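Putative exotoxin (superantigen) (Streptococcus pyogenes, PDB 1TY2) probably acts as a secreted superantigen toxin of the staphylococcal and streptococcal family, and binds zinc. Local coordinates at residues Ser102-Asn107 with Ile119-Ile124; Glu161-Gly166 with Phe201-Ile206. All blocks are in the same frame, centred on the assembly; numbering follows the deposited sequence.

Contact 1: residues Ser102-Asn107 with Ile119-Ile124; sequences SKIVGN and INPIKI
Ile104 and Asn120 make two short hydrogen bonds that close this contact. Asn120 N donates to Ile104 O at 2.7 Å. In the other direction, Ile104 N donates to the side-chain oxygen Asn120 OD1 at 2.6 Å. That oxygen is met nearly head-on, with a C=O...N angle of 161°. It takes the place that the backbone carbonyl of Asn120 itself would have in a regular antiparallel ladder. The torsion of Asn120 explains this: CG lies beside the backbone N (chi1 -61°), which keeps OD1 close to the backbone N-H that makes the other bond.

The buried side belongs to Ile104. Its CG2 meets Ile122 CG1 at 4.3 Å, and Pro121 CD lies 3.6 Å from Ile104 O. Phe204 and Met198 also touch the Ile104 side chain, while Phe134 and Tyr141 of helix 131-146 pack on Ile122 and Pro121. Ile122 O is buried here without a polar partner in the model. It lies 4.0 Å from Ile104 CB.

The outer side is exposed, yet close. The extended chain of Lys103 crosses the Asn120 side chain at about a right angle, with Lys103 CG 3.2 Å from Asn120 ND2. Further out, it runs beside the exposed side chain of Ile119, and both point the same way. Lys103 CE is a tight 3.3 Å from Ile119 CG2.

Val105 and Ile119 form a non-hydrogen-bonded antiparallel pair, CA to CA 5.0 Å. The contact is therefore the open end of the beta hairpin of strands 105-110 and 113-119, which forms one edge of the sheet in the beta-grasp domain.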
loop_
_atom_site.group_PDB
_atom_site.type_symbol
_atom_site.label_atom_id
_atom_site.label_comp_id
_atom_site.label_asym_id
_atom_site.label_seq_id
_atom_site.Cartn_x
_atom_site.Cartn_y
_atom_site.Cartn_z
ATOM N N SER A 102 10.387 11.153 -20.615
ATOM C CA SER A 102 9.568 12.095 -21.365
ATOM C C SER A 102 8.932 13.099 -20.405
ATOM O O SER A 102 8.784 12.824 -19.211
ATOM C CB SER A 102 8.483 11.349 -22.147
ATOM O OG SER A 102 7.809 12.223 -23.037
ATOM N N LYS A 103 8.557 14.258 -20.936
ATOM C CA LYS A 103 7.964 15.327 -20.140
ATOM C C LYS A 103 6.434 15.266 -20.145
ATOM O O LYS A 103 5.810 15.257 -21.205
ATOM C CB LYS A 103 8.440 16.672 -20.694
ATOM C CG LYS A 103 8.334 17.856 -19.750
ATOM C CD LYS A 103 8.888 19.111 -20.426
ATOM C CE LYS A 103 8.912 20.311 -19.487
ATOM N NZ LYS A 103 9.447 21.532 -20.160
ATOM N N ILE A 104 5.835 15.210 -18.958
ATOM C CA ILE A 104 4.378 15.162 -18.837
ATOM C C ILE A 104 3.853 16.553 -18.493
ATOM O O ILE A 104 4.178 17.118 -17.448
ATOM C CB ILE A 104 3.922 14.148 -17.748
ATOM C CG1 ILE A 104 4.065 12.712 -18.264
ATOM C CG2 ILE A 104 2.461 14.387 -17.384
ATOM C CD1 ILE A 104 5.463 12.326 -18.664
ATOM N N VAL A 105 3.040 17.099 -19.388
ATOM C CA VAL A 105 2.483 18.425 -19.202
ATOM C C VAL A 105 0.961 18.398 -19.164
ATOM O O VAL A 105 0.319 17.687 -19.942
ATOM C CB VAL A 105 2.932 19.367 -20.337
ATOM C CG1 VAL A 105 2.259 20.728 -20.185
ATOM C CG2 VAL A 105 4.447 19.515 -20.314
ATOM N N GLY A 106 0.389 19.183 -18.258
ATOM C CA GLY A 106 -1.055 19.230 -18.148
ATOM C C GLY A 106 -1.588 20.580 -17.716
ATOM O O GLY A 106 -0.836 21.423 -17.219
ATOM N N ASN A 107 -2.889 20.779 -17.910
ATOM C CA ASN A 107 -3.562 22.019 -17.534
ATOM C C ASN A 107 -4.457 21.763 -16.323
ATOM O O ASN A 107 -5.246 20.819 -16.317
ATOM C CB ASN A 107 -4.436 22.531 -18.683
ATOM C CG ASN A 107 -3.636 22.865 -19.926
ATOM O OD1 ASN A 107 -2.746 23.711 -19.895
ATOM N ND2 ASN A 107 -3.955 22.201 -21.030
ATOM N N ILE A 119 4.062 20.994 -14.861
ATOM C CA ILE A 119 5.213 20.438 -15.559
ATOM C C ILE A 119 5.743 19.240 -14.788
ATOM O O ILE A 119 6.248 19.383 -13.676
ATOM C CB ILE A 119 6.371 21.458 -15.683
ATOM C CG1 ILE A 119 5.878 22.749 -16.344
ATOM C CG2 ILE A 119 7.502 20.849 -16.498
ATOM C CD1 ILE A 119 4.987 23.595 -15.462
ATOM N N ASN A 120 5.633 18.065 -15.391
ATOM C CA ASN A 120 6.097 16.834 -14.766
ATOM C C ASN A 120 5.666 16.690 -13.308
ATOM O O ASN A 120 6.486 16.446 -12.426
ATOM C CB ASN A 120 7.621 16.725 -14.878
ATOM C CG ASN A 120 8.092 16.689 -16.320
ATOM O OD1 ASN A 120 7.522 15.980 -17.148
ATOM N ND2 ASN A 120 9.136 17.454 -16.628
ATOM N N PRO A 121 4.364 16.868 -13.032
ATOM C CA PRO A 121 3.885 16.729 -11.652
ATOM C C PRO A 121 4.042 15.256 -11.256
ATOM O O PRO A 121 4.068 14.906 -10.072
ATOM C CB PRO A 121 2.425 17.154 -11.752
ATOM C CG PRO A 121 2.049 16.726 -13.148
ATOM C CD PRO A 121 3.252 17.157 -13.956
ATOM N N ILE A 122 4.147 14.406 -12.274
ATOM C CA ILE A 122 4.325 12.973 -12.086
ATOM C C ILE A 122 5.291 12.467 -13.149
ATOM O O ILE A 122 5.433 13.070 -14.212
ATOM C CB ILE A 122 3.002 12.189 -12.240
ATOM C CG1 ILE A 122 2.530 12.249 -13.694
ATOM C CG2 ILE A 122 1.954 12.738 -11.280
ATOM C CD1 ILE A 122 1.502 11.204 -14.049
ATOM N N LYS A 123 5.949 11.351 -12.868
ATOM C CA LYS A 123 6.890 10.787 -13.820
ATOM C C LYS A 123 6.533 9.353 -14.168
ATOM O O LYS A 123 6.132 8.568 -13.303
ATOM C CB LYS A 123 8.310 10.839 -13.255
ATOM C CG LYS A 123 9.378 10.327 -14.217
ATOM C CD LYS A 123 10.773 10.444 -13.610
ATOM C CE LYS A 123 11.840 9.849 -14.525
ATOM N NZ LYS A 123 11.905 10.530 -15.850
ATOM N N ILE A 124 6.668 9.028 -15.448
ATOM C CA ILE A 124 6.401 7.689 -15.950
ATOM C C ILE A 124 7.571 7.275 -16.838
ATOM O O ILE A 124 7.863 7.929 -17.836
ATOM C CB ILE A 124 5.099 7.636 -16.776
ATOM C CG1 ILE A 124 3.888 7.789 -15.849
ATOM C CG2 ILE A 124 5.028 6.321 -17.554
ATOM C CD1 ILE A 124 2.553 7.771 -16.573
#

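Contact 2: residues Glu161-Gly166 with Phe201-Ile206; sequences EIAING and FSHFDI. With ZN (zinc ion), chain D.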
loop_
_atom_site.group_PDB
_atom_site.type_symbol
_atom_site.label_atom_id
_atom_site.label_comp_id
_atom_site.label_asym_id
_atom_site.label_seq_id
_atom_site.Cartn_x
_atom_site.Cartn_y
_atom_site.Cartn_z
ATOM N N GLU A 161 -8.662 14.236 -17.803
ATOM C CA GLU A 161 -8.700 13.974 -19.237
ATOM C C GLU A 161 -7.296 13.775 -19.794
ATOM O O GLU A 161 -6.376 14.524 -19.465
ATOM C CB GLU A 161 -9.384 15.125 -19.979
ATOM C CG GLU A 161 -10.761 15.476 -19.443
ATOM C CD GLU A 161 -11.593 16.258 -20.443
ATOM O OE1 GLU A 161 -11.081 17.248 -21.010
ATOM O OE2 GLU A 161 -12.763 15.882 -20.659
ATOM N N ILE A 162 -7.134 12.751 -20.626
ATOM C CA ILE A 162 -5.845 12.457 -21.240
ATOM C C ILE A 162 -5.973 12.699 -22.734
ATOM O O ILE A 162 -6.761 12.032 -23.406
ATOM C CB ILE A 162 -5.430 10.988 -21.028
ATOM C CG1 ILE A 162 -5.456 10.640 -19.540
ATOM C CG2 ILE A 162 -4.034 10.758 -21.602
ATOM C CD1 ILE A 162 -4.443 11.388 -18.730
ATOM N N ALA A 163 -5.203 13.655 -23.249
ATOM C CA ALA A 163 -5.245 13.976 -24.671
ATOM C C ALA A 163 -4.212 13.184 -25.462
ATOM O O ALA A 163 -3.015 13.232 -25.168
ATOM C CB ALA A 163 -5.023 15.470 -24.874
ATOM N N ILE A 164 -4.686 12.456 -26.470
ATOM C CA ILE A 164 -3.821 11.650 -27.327
ATOM C C ILE A 164 -3.998 12.085 -28.782
ATOM O O ILE A 164 -5.088 12.483 -29.187
ATOM C CB ILE A 164 -4.172 10.148 -27.216
ATOM C CG1 ILE A 164 -3.971 9.675 -25.775
ATOM C CG2 ILE A 164 -3.314 9.333 -28.171
ATOM C CD1 ILE A 164 -2.548 9.827 -25.273
ATOM N N ASN A 165 -2.923 12.008 -29.561
ATOM C CA ASN A 165 -2.974 12.389 -30.970
ATOM C C ASN A 165 -4.110 11.644 -31.659
ATOM O O ASN A 165 -4.265 10.433 -31.488
ATOM C CB ASN A 165 -1.651 12.056 -31.670
ATOM C CG ASN A 165 -0.445 12.651 -30.961
ATOM O OD1 ASN A 165 -0.430 13.834 -30.616
ATOM N ND2 ASN A 165 0.581 11.831 -30.751
ATOM N N GLY A 166 -4.902 12.372 -32.438
ATOM C CA GLY A 166 -6.019 11.759 -33.132
ATOM C C GLY A 166 -7.330 12.214 -32.529
ATOM O O GLY A 166 -8.369 11.585 -32.732
ATOM N N PHE A 201 0.987 10.551 -26.578
ATOM C CA PHE A 201 0.525 11.445 -25.519
ATOM C C PHE A 201 0.775 12.928 -25.771
ATOM O O PHE A 201 1.917 13.359 -25.949
ATOM C CB PHE A 201 1.174 11.036 -24.194
ATOM C CG PHE A 201 0.766 11.889 -23.026
ATOM C CD1 PHE A 201 -0.535 11.839 -22.527
ATOM C CD2 PHE A 201 1.686 12.741 -22.418
ATOM C CE1 PHE A 201 -0.912 12.625 -21.438
ATOM C CE2 PHE A 201 1.317 13.537 -21.324
ATOM C CZ PHE A 201 0.020 13.478 -20.835
ATOM N N SER A 202 -0.307 13.706 -25.762
ATOM C CA SER A 202 -0.230 15.150 -25.963
ATOM C C SER A 202 -0.088 15.889 -24.631
ATOM O O SER A 202 0.917 16.558 -24.385
ATOM C CB SER A 202 -1.477 15.655 -26.695
ATOM O OG SER A 202 -1.510 17.073 -26.709
ATOM N N HIS A 203 -1.098 15.763 -23.775
ATOM C CA HIS A 203 -1.091 16.407 -22.462
ATOM C C HIS A 203 -2.317 15.940 -21.687
ATOM O O HIS A 203 -3.114 15.145 -22.187
ATOM C CB HIS A 203 -1.158 17.926 -22.603
ATOM C CG HIS A 203 -2.457 18.417 -23.161
ATOM N ND1 HIS A 203 -2.833 18.206 -24.471
ATOM C CD2 HIS A 203 -3.492 19.063 -22.574
ATOM C CE1 HIS A 203 -4.043 18.701 -24.665
ATOM N NE2 HIS A 203 -4.465 19.226 -23.529
ATOM N N PHE A 204 -2.475 16.451 -20.472
ATOM C CA PHE A 204 -3.621 16.085 -19.654
ATOM C C PHE A 204 -4.241 17.328 -19.032
ATOM O O PHE A 204 -3.587 18.367 -18.912
ATOM C CB PHE A 204 -3.201 15.100 -18.556
ATOM C CG PHE A 204 -2.461 15.734 -17.417
ATOM C CD1 PHE A 204 -3.154 16.293 -16.346
ATOM C CD2 PHE A 204 -1.071 15.782 -17.414
ATOM C CE1 PHE A 204 -2.471 16.891 -15.287
ATOM C CE2 PHE A 204 -0.375 16.378 -16.359
ATOM C CZ PHE A 204 -1.076 16.934 -15.294
ATOM N N ASP A 205 -5.510 17.219 -18.655
ATOM C CA ASP A 205 -6.227 18.319 -18.023
ATOM C C ASP A 205 -6.851 17.800 -16.740
ATOM O O ASP A 205 -7.225 16.627 -16.643
ATOM C CB ASP A 205 -7.362 18.841 -18.913
ATOM C CG ASP A 205 -6.883 19.333 -20.260
ATOM O OD1 ASP A 205 -5.977 20.192 -20.304
ATOM O OD2 ASP A 205 -7.429 18.865 -21.277
ATOM N N ILE A 206 -6.950 18.679 -15.757
ATOM C CA ILE A 206 -7.574 18.349 -14.492
ATOM C C ILE A 206 -8.628 19.422 -14.267
ATOM O O ILE A 206 -8.305 20.601 -14.104
ATOM C CB ILE A 206 -6.566 18.367 -13.328
ATOM C CG1 ILE A 206 -5.586 17.206 -13.479
ATOM C CG2 ILE A 206 -7.303 18.283 -12.000
ATOM C CD1 ILE A 206 -6.264 15.857 -13.567
HETATM ZN ZN ZN D . -6.682 19.249 -23.167
HETATM O O HOH W 1 -6.279 20.886 -23.039
#
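Ile162 and Ile164 pack against Phe201 on the apolar face of an antiparallel strand pair in the beta-grasp sheet, which contains a classic beta bulge. Ile162 CG2 reaches the edge of the Phe201 ring, in its plane, 3.6 Å from CE1. Ile164 CD1 lies 3.5 Å from Phe201 CA and also near the ring edge. Phe201 has CG beside its carbonyl carbon (chi1 -180°), which turns the ring forward along its own strand, where His203 N sits over its centre. Ile162 CD1 meets Phe204 CB at 3.9 Å. Helix 131-146 covers Ile162 and Phe204, and its Phe134 sets an edge-to-face contact with the Phe204 ring. Ile196 of strand 195-197 packs on Ile162 and Ile164.

The bulge sits where Ser202 and His203 both face Ala163. Ala163 O accepts a hydrogen bond from Ser202 N at 2.8 Å and a weak one from His203 N. Ala163 N donates to His203 O. Beyond the bulge the ladder is regular, with Glu161 and Asp205 forming a hydrogen-bonded pair through both backbone bonds.

The face of Ala163, His203 and Asp205 carries the metal. Ala163 CB packs 3.4 Å from His203 CE1. His203 ND1 donates to Ser202 OG in the ring plane, which would help fix the rotation of the ring. His169, on the adjacent strand 168-173, is a further zinc ligand of this protein, and its side chain touches Glu161 and Ala163. Asp205 OD1 is held by Asn107 ND2. Glu161 OE1 comes within 4.0 Å of Asp205 OD2, with the two carboxylate planes 48° apart. The nearby zinc probably eases any repulsion between them. Zinc is bound by His203 NE2 at 2.2 Å and by Asp205 OD2 at 2.1 Å.

Contact 1 closes before contact 2 opens along the chain, and their centres lie 11 Å apart. Both belong to the beta-grasp domain and one five-stranded mixed sheet. Strand 105-110 of contact 1 is the parallel neighbour of strand 201-209 of contact 2. The two touch directly: Asn107 N lies 2.7 Å from Phe204 O, and Asn107 O lies 2.8 Å from Ile206 N, both probable hydrogen bonds. Contact 1 closes the open end of the edge hairpin, where the chain enters strand 105-110 and leaves strand 113-119; contact 2 joins the central strand to strand 157-164. Asn107, on the hairpin, bonds the zinc ligand Asp205, so the hairpin borders the zinc site. Helix 131-146 packs on both contacts.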